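Local coordinates for protein arginase 1, mitochondrial (Arabidopsis thaliana, PDB 6VSU) that hydrolyses L-arginine to urea and L-ornithine with two manganese ions per subunit, and also converts agmatine to putrescine and urea, at residues T81-L87 and A316-K321; A185-E189 and Q211-V217. All coordinates share one frame. Residues are numbered along the deposited sequence.

The two contacts lie on opposite sides of the chain's centre, their own centres 32 Å apart and their nearest atoms about 15 Å from each other. Along the chain contact 2, a local pairing of helices 183-189 and 206-215, falls between the two halves of contact 1, which brings the loop before strand 93-98 to the end of the C-terminal helix 303-319. Both are built around the parallel sheet of the arginase fold: contact 1 near its 93-98 edge, contact 2 beside strands 193-201 and 218-221 at the other. Each borders ligand-binding residues, Asn78 close to 81-87 and Ile169 close to 211-217, in an enzyme whose neighbouring subunits help to hold the substrate.

Contact 1: residues T81-L87 and A316-K321; sequences TEEGKEL and AAKISK
Residues 81-87 form an irregular loop that opens with a type I beta turn, Thr81 to Gly84, and residues 316-319 are the last turn of helix 303-319, which Ser320 leaves on an extended course. Lys85 and Ala317 come closest, CA to CA 6.0 Å. Gly84, at phi 114°, takes a conformation in which a CB would strike the preceding carbonyl. Gly84 N to Thr81 O, 3.0 Å, closes the turn, and Thr81 N to Lys85 O, 2.9 Å, ties its start to the residue after it; Thr81, chi1 p, also receives Lys85 N on OG1 at 3.1 Å. That OG1 lies 3.5 Å from Ala317 CB, where a small residue lets the loop approach. Lys85, chi1 m and then extended, donates from NZ to Ala317 O at 3.0 Å, so a lysine from a loop distant in sequence ties it to the helix end; NZ is also 2.8 Å from Ser320 O. A water joins Glu83 OE1 (2.7 Å) to Ala317 O (3.1 Å). Leu87 CD2 meets Ala316 CB at 4.5 Å. Around it, Ser320 OG bonds Val92 O just before strand 93-98, Glu82 bridges to Arg272 of helix 271-280 and Lys310 of helix 303-319, and Ile319 packs on strand 285-291.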
ATOM      1  N   THR E  81      -1.375 -30.641  -4.900  1.00 21.53           N
ATOM      2  CA  THR E  81      -2.752 -30.131  -4.664  1.00 20.84           C
ATOM      3  C   THR E  81      -3.275 -30.682  -3.330  1.00 21.51           C
ATOM      4  O   THR E  81      -2.654 -31.566  -2.793  1.00 22.57           O
ATOM      5  CB  THR E  81      -3.673 -30.482  -5.831  1.00 20.18           C
ATOM      6  OG1 THR E  81      -3.968 -31.881  -5.820  1.00 20.77           O
ATOM      7  CG2 THR E  81      -3.049 -30.125  -7.153  1.00 19.77           C
ATOM      8  N   GLU E  82      -4.360 -30.136  -2.789  1.00 21.28           N
ATOM      9  CA  GLU E  82      -4.917 -30.543  -1.460  1.00 22.38           C
ATOM     10  C   GLU E  82      -5.199 -32.052  -1.395  1.00 23.73           C
ATOM     11  O   GLU E  82      -4.998 -32.653  -0.351  1.00 23.92           O
ATOM     12  CB  GLU E  82      -6.192 -29.764  -1.181  1.00 21.66           C
ATOM     13  CG  GLU E  82      -5.969 -28.291  -0.866  1.00 20.87           C
ATOM     14  CD  GLU E  82      -7.061 -27.628  -0.046  1.00 21.01           C
ATOM     15  OE1 GLU E  82      -8.060 -28.331   0.264  1.00 21.20           O
ATOM     16  OE2 GLU E  82      -6.868 -26.444   0.354  1.00 20.38           O
ATOM     17  N   GLU E  83      -5.674 -32.608  -2.515  1.00 25.02           N
ATOM     18  CA  GLU E  83      -6.013 -34.051  -2.650  1.00 28.19           C
ATOM     19  C   GLU E  83      -4.764 -34.909  -2.890  1.00 28.40           C
ATOM     20  O   GLU E  83      -4.895 -36.123  -2.785  1.00 30.26           O
ATOM     21  CB  GLU E  83      -7.103 -34.281  -3.694  1.00 29.88           C
ATOM     22  CG  GLU E  83      -8.478 -33.840  -3.237  1.00 32.37           C
ATOM     23  CD  GLU E  83      -9.465 -33.615  -4.369  1.00 34.95           C
ATOM     24  OE1 GLU E  83      -9.024 -33.197  -5.459  1.00 31.45           O
ATOM     25  OE2 GLU E  83     -10.665 -33.869  -4.160  1.00 36.20           O
ATOM     26  N   GLY E  84      -3.634 -34.323  -3.292  1.00 27.28           N
ATOM     27  CA  GLY E  84      -2.404 -35.125  -3.384  1.00 28.18           C
ATOM     28  C   GLY E  84      -1.880 -35.283  -4.805  1.00 27.55           C
ATOM     29  O   GLY E  84      -0.867 -35.975  -4.957  1.00 28.50           O
ATOM     30  N   LYS E  85      -2.410 -34.567  -5.794  1.00 26.61           N
ATOM     31  CA  LYS E  85      -1.865 -34.636  -7.177  1.00 26.58           C
ATOM     32  C   LYS E  85      -0.590 -33.804  -7.277  1.00 26.51           C
ATOM     33  O   LYS E  85      -0.471 -32.799  -6.587  1.00 25.79           O
ATOM     34  CB  LYS E  85      -2.926 -34.257  -8.192  1.00 25.17           C
ATOM     35  CG  LYS E  85      -4.014 -35.310  -8.178  1.00 26.45           C
ATOM     36  CD  LYS E  85      -4.704 -35.489  -9.440  1.00 26.50           C
ATOM     37  CE  LYS E  85      -5.520 -36.766  -9.496  1.00 27.79           C
ATOM     38  NZ  LYS E  85      -6.560 -36.572 -10.536  1.00 27.79           N
ATOM     39  N   GLU E  86       0.322 -34.281  -8.107  1.00 26.83           N
ATOM     40  CA  GLU E  86       1.657 -33.700  -8.313  1.00 26.73           C
ATOM     41  C   GLU E  86       1.618 -32.868  -9.600  1.00 24.83           C
ATOM     42  O   GLU E  86       1.532 -33.452 -10.698  1.00 23.70           O
ATOM     43  CB  GLU E  86       2.676 -34.839  -8.336  1.00 29.34           C
ATOM     44  CG  GLU E  86       4.115 -34.376  -8.568  1.00 31.51           C
ATOM     45  CD  GLU E  86       4.581 -33.274  -7.623  1.00 32.37           C
ATOM     46  OE1 GLU E  86       4.751 -33.589  -6.377  1.00 37.06           O
ATOM     47  OE2 GLU E  86       4.614 -32.083  -8.091  1.00 29.80           O
ATOM     48  N   LEU E  87       1.719 -31.551  -9.436  1.00 22.96           N
ATOM     49  CA  LEU E  87       1.569 -30.537 -10.500  1.00 22.18           C
ATOM     50  C   LEU E  87       2.799 -30.540 -11.403  1.00 22.91           C
ATOM     51  O   LEU E  87       2.665 -30.095 -12.528  1.00 23.41           O
ATOM     52  CB  LEU E  87       1.362 -29.159  -9.857  1.00 21.25           C
ATOM     53  CG  LEU E  87       0.014 -28.946  -9.192  1.00 20.67           C
ATOM     54  CD1 LEU E  87       0.035 -27.688  -8.348  1.00 20.71           C
ATOM     55  CD2 LEU E  87      -1.114 -28.886 -10.237  1.00 19.44           C
ATOM     56  N   ALA E 316      -7.242 -28.255 -11.828  1.00 17.91           N
ATOM     57  CA  ALA E 316      -6.354 -29.134 -12.586  1.00 18.09           C
ATOM     58  C   ALA E 316      -6.474 -30.532 -11.963  1.00 18.87           C
ATOM     59  O   ALA E 316      -6.484 -31.483 -12.705  1.00 18.75           O
ATOM     60  CB  ALA E 316      -4.928 -28.628 -12.555  1.00 17.81           C
ATOM     61  N   ALA E 317      -6.492 -30.626 -10.629  1.00 19.48           N
ATOM     62  CA  ALA E 317      -6.507 -31.934  -9.933  1.00 20.76           C
ATOM     63  C   ALA E 317      -7.806 -32.662 -10.271  1.00 21.36           C
ATOM     64  O   ALA E 317      -7.803 -33.885 -10.301  1.00 22.81           O
ATOM     65  CB  ALA E 317      -6.351 -31.746  -8.442  1.00 20.55           C
ATOM     66  N   LYS E 318      -8.856 -31.902 -10.575  1.00 21.23           N
ATOM     67  CA  LYS E 318     -10.179 -32.455 -10.895  1.00 22.01           C
ATOM     68  C   LYS E 318     -10.297 -32.827 -12.378  1.00 21.73           C
ATOM     69  O   LYS E 318     -11.015 -33.804 -12.723  1.00 21.59           O
ATOM     70  CB  LYS E 318     -11.211 -31.404 -10.517  1.00 22.00           C
ATOM     71  CG  LYS E 318     -12.627 -31.889 -10.597  1.00 23.64           C
ATOM     72  CD  LYS E 318     -13.572 -31.046  -9.782  1.00 23.95           C
ATOM     73  CE  LYS E 318     -14.901 -31.752  -9.590  1.00 23.68           C
ATOM     74  NZ  LYS E 318     -14.804 -32.660  -8.445  1.00 25.11           N
ATOM     75  N   ILE E 319      -9.746 -32.004 -13.256  1.00 20.75           N
ATOM     76  CA  ILE E 319      -9.820 -32.271 -14.716  1.00 20.83           C
ATOM     77  C   ILE E 319      -8.910 -33.484 -15.029  1.00 21.43           C
ATOM     78  O   ILE E 319      -9.340 -34.366 -15.768  1.00 21.53           O
ATOM     79  CB  ILE E 319      -9.505 -30.978 -15.499  1.00 20.58           C
ATOM     80  CG1 ILE E 319     -10.596 -29.928 -15.242  1.00 19.97           C
ATOM     81  CG2 ILE E 319      -9.269 -31.240 -16.997  1.00 20.75           C
ATOM     82  CD1 ILE E 319     -10.235 -28.555 -15.769  1.00 19.76           C
ATOM     83  N   SER E 320      -7.731 -33.577 -14.430  1.00 21.10           N
ATOM     84  CA  SER E 320      -6.730 -34.593 -14.825  1.00 22.97           C
ATOM     85  C   SER E 320      -7.100 -35.918 -14.185  1.00 24.53           C
ATOM     86  O   SER E 320      -7.541 -35.896 -13.046  1.00 25.01           O
ATOM     87  CB  SER E 320      -5.348 -34.194 -14.452  1.00 22.63           C
ATOM     88  OG  SER E 320      -5.007 -32.966 -15.059  1.00 21.53           O
ATOM     89  N   LYS E 321      -6.953 -37.023 -14.899  1.00 26.93           N
ATOM     90  CA  LYS E 321      -7.276 -38.344 -14.332  1.00 29.61           C
ATOM     91  C   LYS E 321      -6.599 -39.408 -15.159  1.00 31.21           C
ATOM     92  O   LYS E 321      -5.983 -39.061 -16.179  1.00 30.91           O
ATOM     93  CB  LYS E 321      -8.792 -38.530 -14.260  1.00 30.94           C
ATOM     94  CG  LYS E 321      -9.507 -38.471 -15.590  1.00 31.76           C
ATOM     95  CD  LYS E 321     -10.913 -37.977 -15.451  1.00 32.08           C
ATOM     96  CE  LYS E 321     -11.697 -38.256 -16.708  1.00 33.41           C
ATOM     97  NZ  LYS E 321     -13.045 -37.672 -16.582  1.00 34.86           N
ATOM     98  OXT LYS E 321      -6.710 -40.546 -14.697  1.00 33.23           O
TER
HETATM   99  O   HOH W   1      -8.040 -34.864  -7.352  1.00 37.21           O

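Contact 2: residues A185-E189 and Q211-V217; sequences ARIME and QGKRFGV
Two short helical segments, 185-189 and 211-215, run side by side in the same direction, their axes 10.9 Å apart and crossing at 17°. CA atoms pair Ala185 with Gln211 at 7.7 Å and Met188 with Phe215 at 6.4 Å. Phe215, chi1 m, is the main bump: its ring fills the hollow lined by Ala185, Met188 and Glu189. Met188 CB sits over one ring face, 3.7 Å from the centroid, a CH-pi contact; Phe215 CE2 lies 4.3 Å from Ala185 CA, room that a small alanine leaves, and CZ reaches Glu189 CG at 4.0 Å. Met188, all m, answers by fitting the hollow between that ring and Val217, its CG 4.4 Å from Val217 CG2. The helices are the crossover helices of two successive beta-alpha-beta units of the arginase fold that share strand 193-201, and Met188 and Val217 both rest on its Leu196. Gly216, whose positive phi of 66° favours glycine, ends the second helix in a Schellman motif, Val217 N to Gly212 O 2.9 Å, turning toward strand 218-221. Glu189 salt-bridges Arg186 (OE2 to NH2 2.9 Å), while two waters link its OE2 to Arg214, one also accepting from Gln211 NE2, which bonds Ile169 O of the ornithine-binding loop.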
ATOM      1  N   ALA E 185     -25.467 -15.006 -21.697  1.00 23.08           N
ATOM      2  CA  ALA E 185     -26.544 -14.821 -22.679  1.00 24.37           C
ATOM      3  C   ALA E 185     -26.059 -15.372 -24.027  1.00 24.18           C
ATOM      4  O   ALA E 185     -26.738 -16.211 -24.634  1.00 24.81           O
ATOM      5  CB  ALA E 185     -26.966 -13.365 -22.730  1.00 25.14           C
ATOM      6  N   ARG E 186     -24.865 -15.013 -24.451  1.00 23.31           N
ATOM      7  CA  ARG E 186     -24.314 -15.572 -25.701  1.00 23.46           C
ATOM      8  C   ARG E 186     -24.337 -17.104 -25.614  1.00 23.17           C
ATOM      9  O   ARG E 186     -24.736 -17.757 -26.601  1.00 24.13           O
ATOM     10  CB  ARG E 186     -22.914 -15.042 -26.013  1.00 22.48           C
ATOM     11  CG  ARG E 186     -22.836 -13.530 -26.232  1.00 22.99           C
ATOM     12  CD  ARG E 186     -23.515 -12.967 -27.470  1.00 24.30           C
ATOM     13  NE  ARG E 186     -24.941 -12.783 -27.246  1.00 25.72           N
ATOM     14  CZ  ARG E 186     -25.487 -11.715 -26.629  1.00 26.50           C
ATOM     15  NH1 ARG E 186     -24.720 -10.726 -26.164  1.00 25.73           N
ATOM     16  NH2 ARG E 186     -26.801 -11.659 -26.444  1.00 27.36           N
ATOM     17  N   ILE E 187     -23.900 -17.665 -24.504  1.00 22.23           N
ATOM     18  CA  ILE E 187     -23.787 -19.140 -24.367  1.00 22.41           C
ATOM     19  C   ILE E 187     -25.197 -19.771 -24.402  1.00 23.64           C
ATOM     20  O   ILE E 187     -25.363 -20.821 -25.053  1.00 23.28           O
ATOM     21  CB  ILE E 187     -22.989 -19.491 -23.095  1.00 21.23           C
ATOM     22  CG1 ILE E 187     -21.485 -19.256 -23.239  1.00 20.18           C
ATOM     23  CG2 ILE E 187     -23.266 -20.917 -22.662  1.00 21.50           C
ATOM     24  CD1 ILE E 187     -20.750 -19.325 -21.891  1.00 19.10           C
ATOM     25  N   MET E 188     -26.175 -19.197 -23.698  1.00 24.08           N
ATOM     26  CA  MET E 188     -27.513 -19.823 -23.637  1.00 25.11           C
ATOM     27  C   MET E 188     -28.184 -19.654 -25.010  1.00 27.29           C
ATOM     28  O   MET E 188     -28.843 -20.605 -25.430  1.00 28.87           O
ATOM     29  CB  MET E 188     -28.366 -19.291 -22.487  1.00 25.12           C
ATOM     30  CG  MET E 188     -27.868 -19.630 -21.069  1.00 24.19           C
ATOM     31  SD  MET E 188     -27.343 -21.366 -20.776  1.00 24.06           S
ATOM     32  CE  MET E 188     -28.982 -22.070 -20.651  1.00 25.73           C
ATOM     33  N   GLU E 189     -27.966 -18.564 -25.759  1.00 27.76           N
ATOM     34  CA  GLU E 189     -28.542 -18.391 -27.128  1.00 29.43           C
ATOM     35  C   GLU E 189     -27.981 -19.452 -28.108  1.00 29.42           C
ATOM     36  O   GLU E 189     -28.675 -19.814 -29.057  1.00 29.80           O
ATOM     37  CB  GLU E 189     -28.194 -17.044 -27.743  1.00 30.00           C
ATOM     38  CG  GLU E 189     -28.976 -15.914 -27.151  1.00 31.57           C
ATOM     39  CD  GLU E 189     -28.323 -14.539 -27.299  1.00 32.05           C
ATOM     40  OE1 GLU E 189     -27.259 -14.427 -27.944  1.00 31.92           O
ATOM     41  OE2 GLU E 189     -28.925 -13.567 -26.815  1.00 33.21           O
ATOM     42  N   GLN E 211     -33.851 -12.600 -17.823  1.00 26.70           N
ATOM     43  CA  GLN E 211     -32.958 -13.386 -18.714  1.00 25.45           C
ATOM     44  C   GLN E 211     -32.781 -14.811 -18.143  1.00 24.20           C
ATOM     45  O   GLN E 211     -32.795 -15.767 -18.942  1.00 23.83           O
ATOM     46  CB  GLN E 211     -31.611 -12.665 -18.958  1.00 23.94           C
ATOM     47  CG  GLN E 211     -31.748 -11.452 -19.863  1.00 24.79           C
ATOM     48  CD  GLN E 211     -31.727 -11.781 -21.342  1.00 25.46           C
ATOM     49  OE1 GLN E 211     -32.785 -12.005 -21.915  1.00 26.68           O
ATOM     50  NE2 GLN E 211     -30.532 -11.875 -21.954  1.00 24.58           N
ATOM     51  N   GLY E 212     -32.617 -14.984 -16.833  1.00 23.41           N
ATOM     52  CA  GLY E 212     -32.547 -16.344 -16.242  1.00 23.71           C
ATOM     53  C   GLY E 212     -33.820 -17.178 -16.537  1.00 25.51           C
ATOM     54  O   GLY E 212     -33.690 -18.313 -17.011  1.00 24.75           O
ATOM     55  N   LYS E 213     -34.992 -16.574 -16.417  1.00 27.61           N
ATOM     56  CA  LYS E 213     -36.269 -17.249 -16.717  1.00 30.96           C
ATOM     57  C   LYS E 213     -36.310 -17.592 -18.194  1.00 31.13           C
ATOM     58  O   LYS E 213     -36.592 -18.727 -18.496  1.00 31.50           O
ATOM     59  CB  LYS E 213     -37.451 -16.368 -16.331  1.00 33.71           C
ATOM     60  CG  LYS E 213     -37.486 -15.982 -14.869  1.00 34.82           C
ATOM     61  CD  LYS E 213     -38.891 -15.637 -14.501  1.00 38.73           C
ATOM     62  CE  LYS E 213     -39.044 -15.291 -13.042  1.00 40.96           C
ATOM     63  NZ  LYS E 213     -40.451 -14.883 -12.787  1.00 44.48           N
ATOM     64  N   ARG E 214     -35.891 -16.668 -19.051  1.00 30.92           N
ATOM     65  CA  ARG E 214     -35.940 -16.859 -20.520  1.00 31.73           C
ATOM     66  C   ARG E 214     -35.105 -18.081 -20.903  1.00 30.30           C
ATOM     67  O   ARG E 214     -35.501 -18.804 -21.860  1.00 30.81           O
ATOM     68  CB  ARG E 214     -35.439 -15.610 -21.252  1.00 32.37           C
ATOM     69  CG  ARG E 214     -35.276 -15.763 -22.752  1.00 33.46           C
ATOM     70  CD  ARG E 214     -34.972 -14.444 -23.414  1.00 34.58           C
ATOM     71  NE  ARG E 214     -34.526 -14.604 -24.782  1.00 35.37           N
ATOM     72  CZ  ARG E 214     -33.543 -13.909 -25.339  1.00 36.60           C
ATOM     73  NH1 ARG E 214     -32.879 -12.980 -24.651  1.00 35.09           N
ATOM     74  NH2 ARG E 214     -33.222 -14.156 -26.599  1.00 37.91           N
ATOM     75  N   PHE E 215     -34.009 -18.335 -20.212  1.00 28.28           N
ATOM     76  CA  PHE E 215     -33.091 -19.427 -20.604  1.00 27.73           C
ATOM     77  C   PHE E 215     -33.200 -20.618 -19.661  1.00 27.21           C
ATOM     78  O   PHE E 215     -32.469 -21.583 -19.872  1.00 26.50           O
ATOM     79  CB  PHE E 215     -31.644 -18.936 -20.696  1.00 26.66           C
ATOM     80  CG  PHE E 215     -31.421 -17.916 -21.769  1.00 27.55           C
ATOM     81  CD1 PHE E 215     -31.674 -18.203 -23.099  1.00 29.30           C
ATOM     82  CD2 PHE E 215     -30.981 -16.648 -21.429  1.00 28.60           C
ATOM     83  CE1 PHE E 215     -31.472 -17.249 -24.079  1.00 30.15           C
ATOM     84  CE2 PHE E 215     -30.769 -15.696 -22.413  1.00 29.69           C
ATOM     85  CZ  PHE E 215     -31.023 -15.997 -23.737  1.00 29.79           C
ATOM     86  N   GLY E 216     -34.008 -20.520 -18.614  1.00 27.98           N
ATOM     87  CA  GLY E 216     -34.107 -21.606 -17.619  1.00 28.67           C
ATOM     88  C   GLY E 216     -32.822 -21.794 -16.838  1.00 27.83           C
ATOM     89  O   GLY E 216     -32.393 -22.966 -16.629  1.00 29.47           O
ATOM     90  N   VAL E 217     -32.189 -20.705 -16.469  1.00 26.56           N
ATOM     91  CA  VAL E 217     -30.918 -20.713 -15.681  1.00 26.71           C
ATOM     92  C   VAL E 217     -31.301 -21.039 -14.230  1.00 26.74           C
ATOM     93  O   VAL E 217     -32.364 -20.576 -13.786  1.00 29.78           O
ATOM     94  CB  VAL E 217     -30.213 -19.346 -15.795  1.00 25.85           C
ATOM     95  CG1 VAL E 217     -28.951 -19.240 -14.966  1.00 26.11           C
ATOM     96  CG2 VAL E 217     -29.879 -19.053 -17.220  1.00 25.87           C
TER
HETATM   97  O   HOH W   2     -30.297 -12.283 -24.833  1.00 28.90           O
HETATM   98  O   HOH W   3     -31.252 -12.936 -28.113  1.00 39.84           O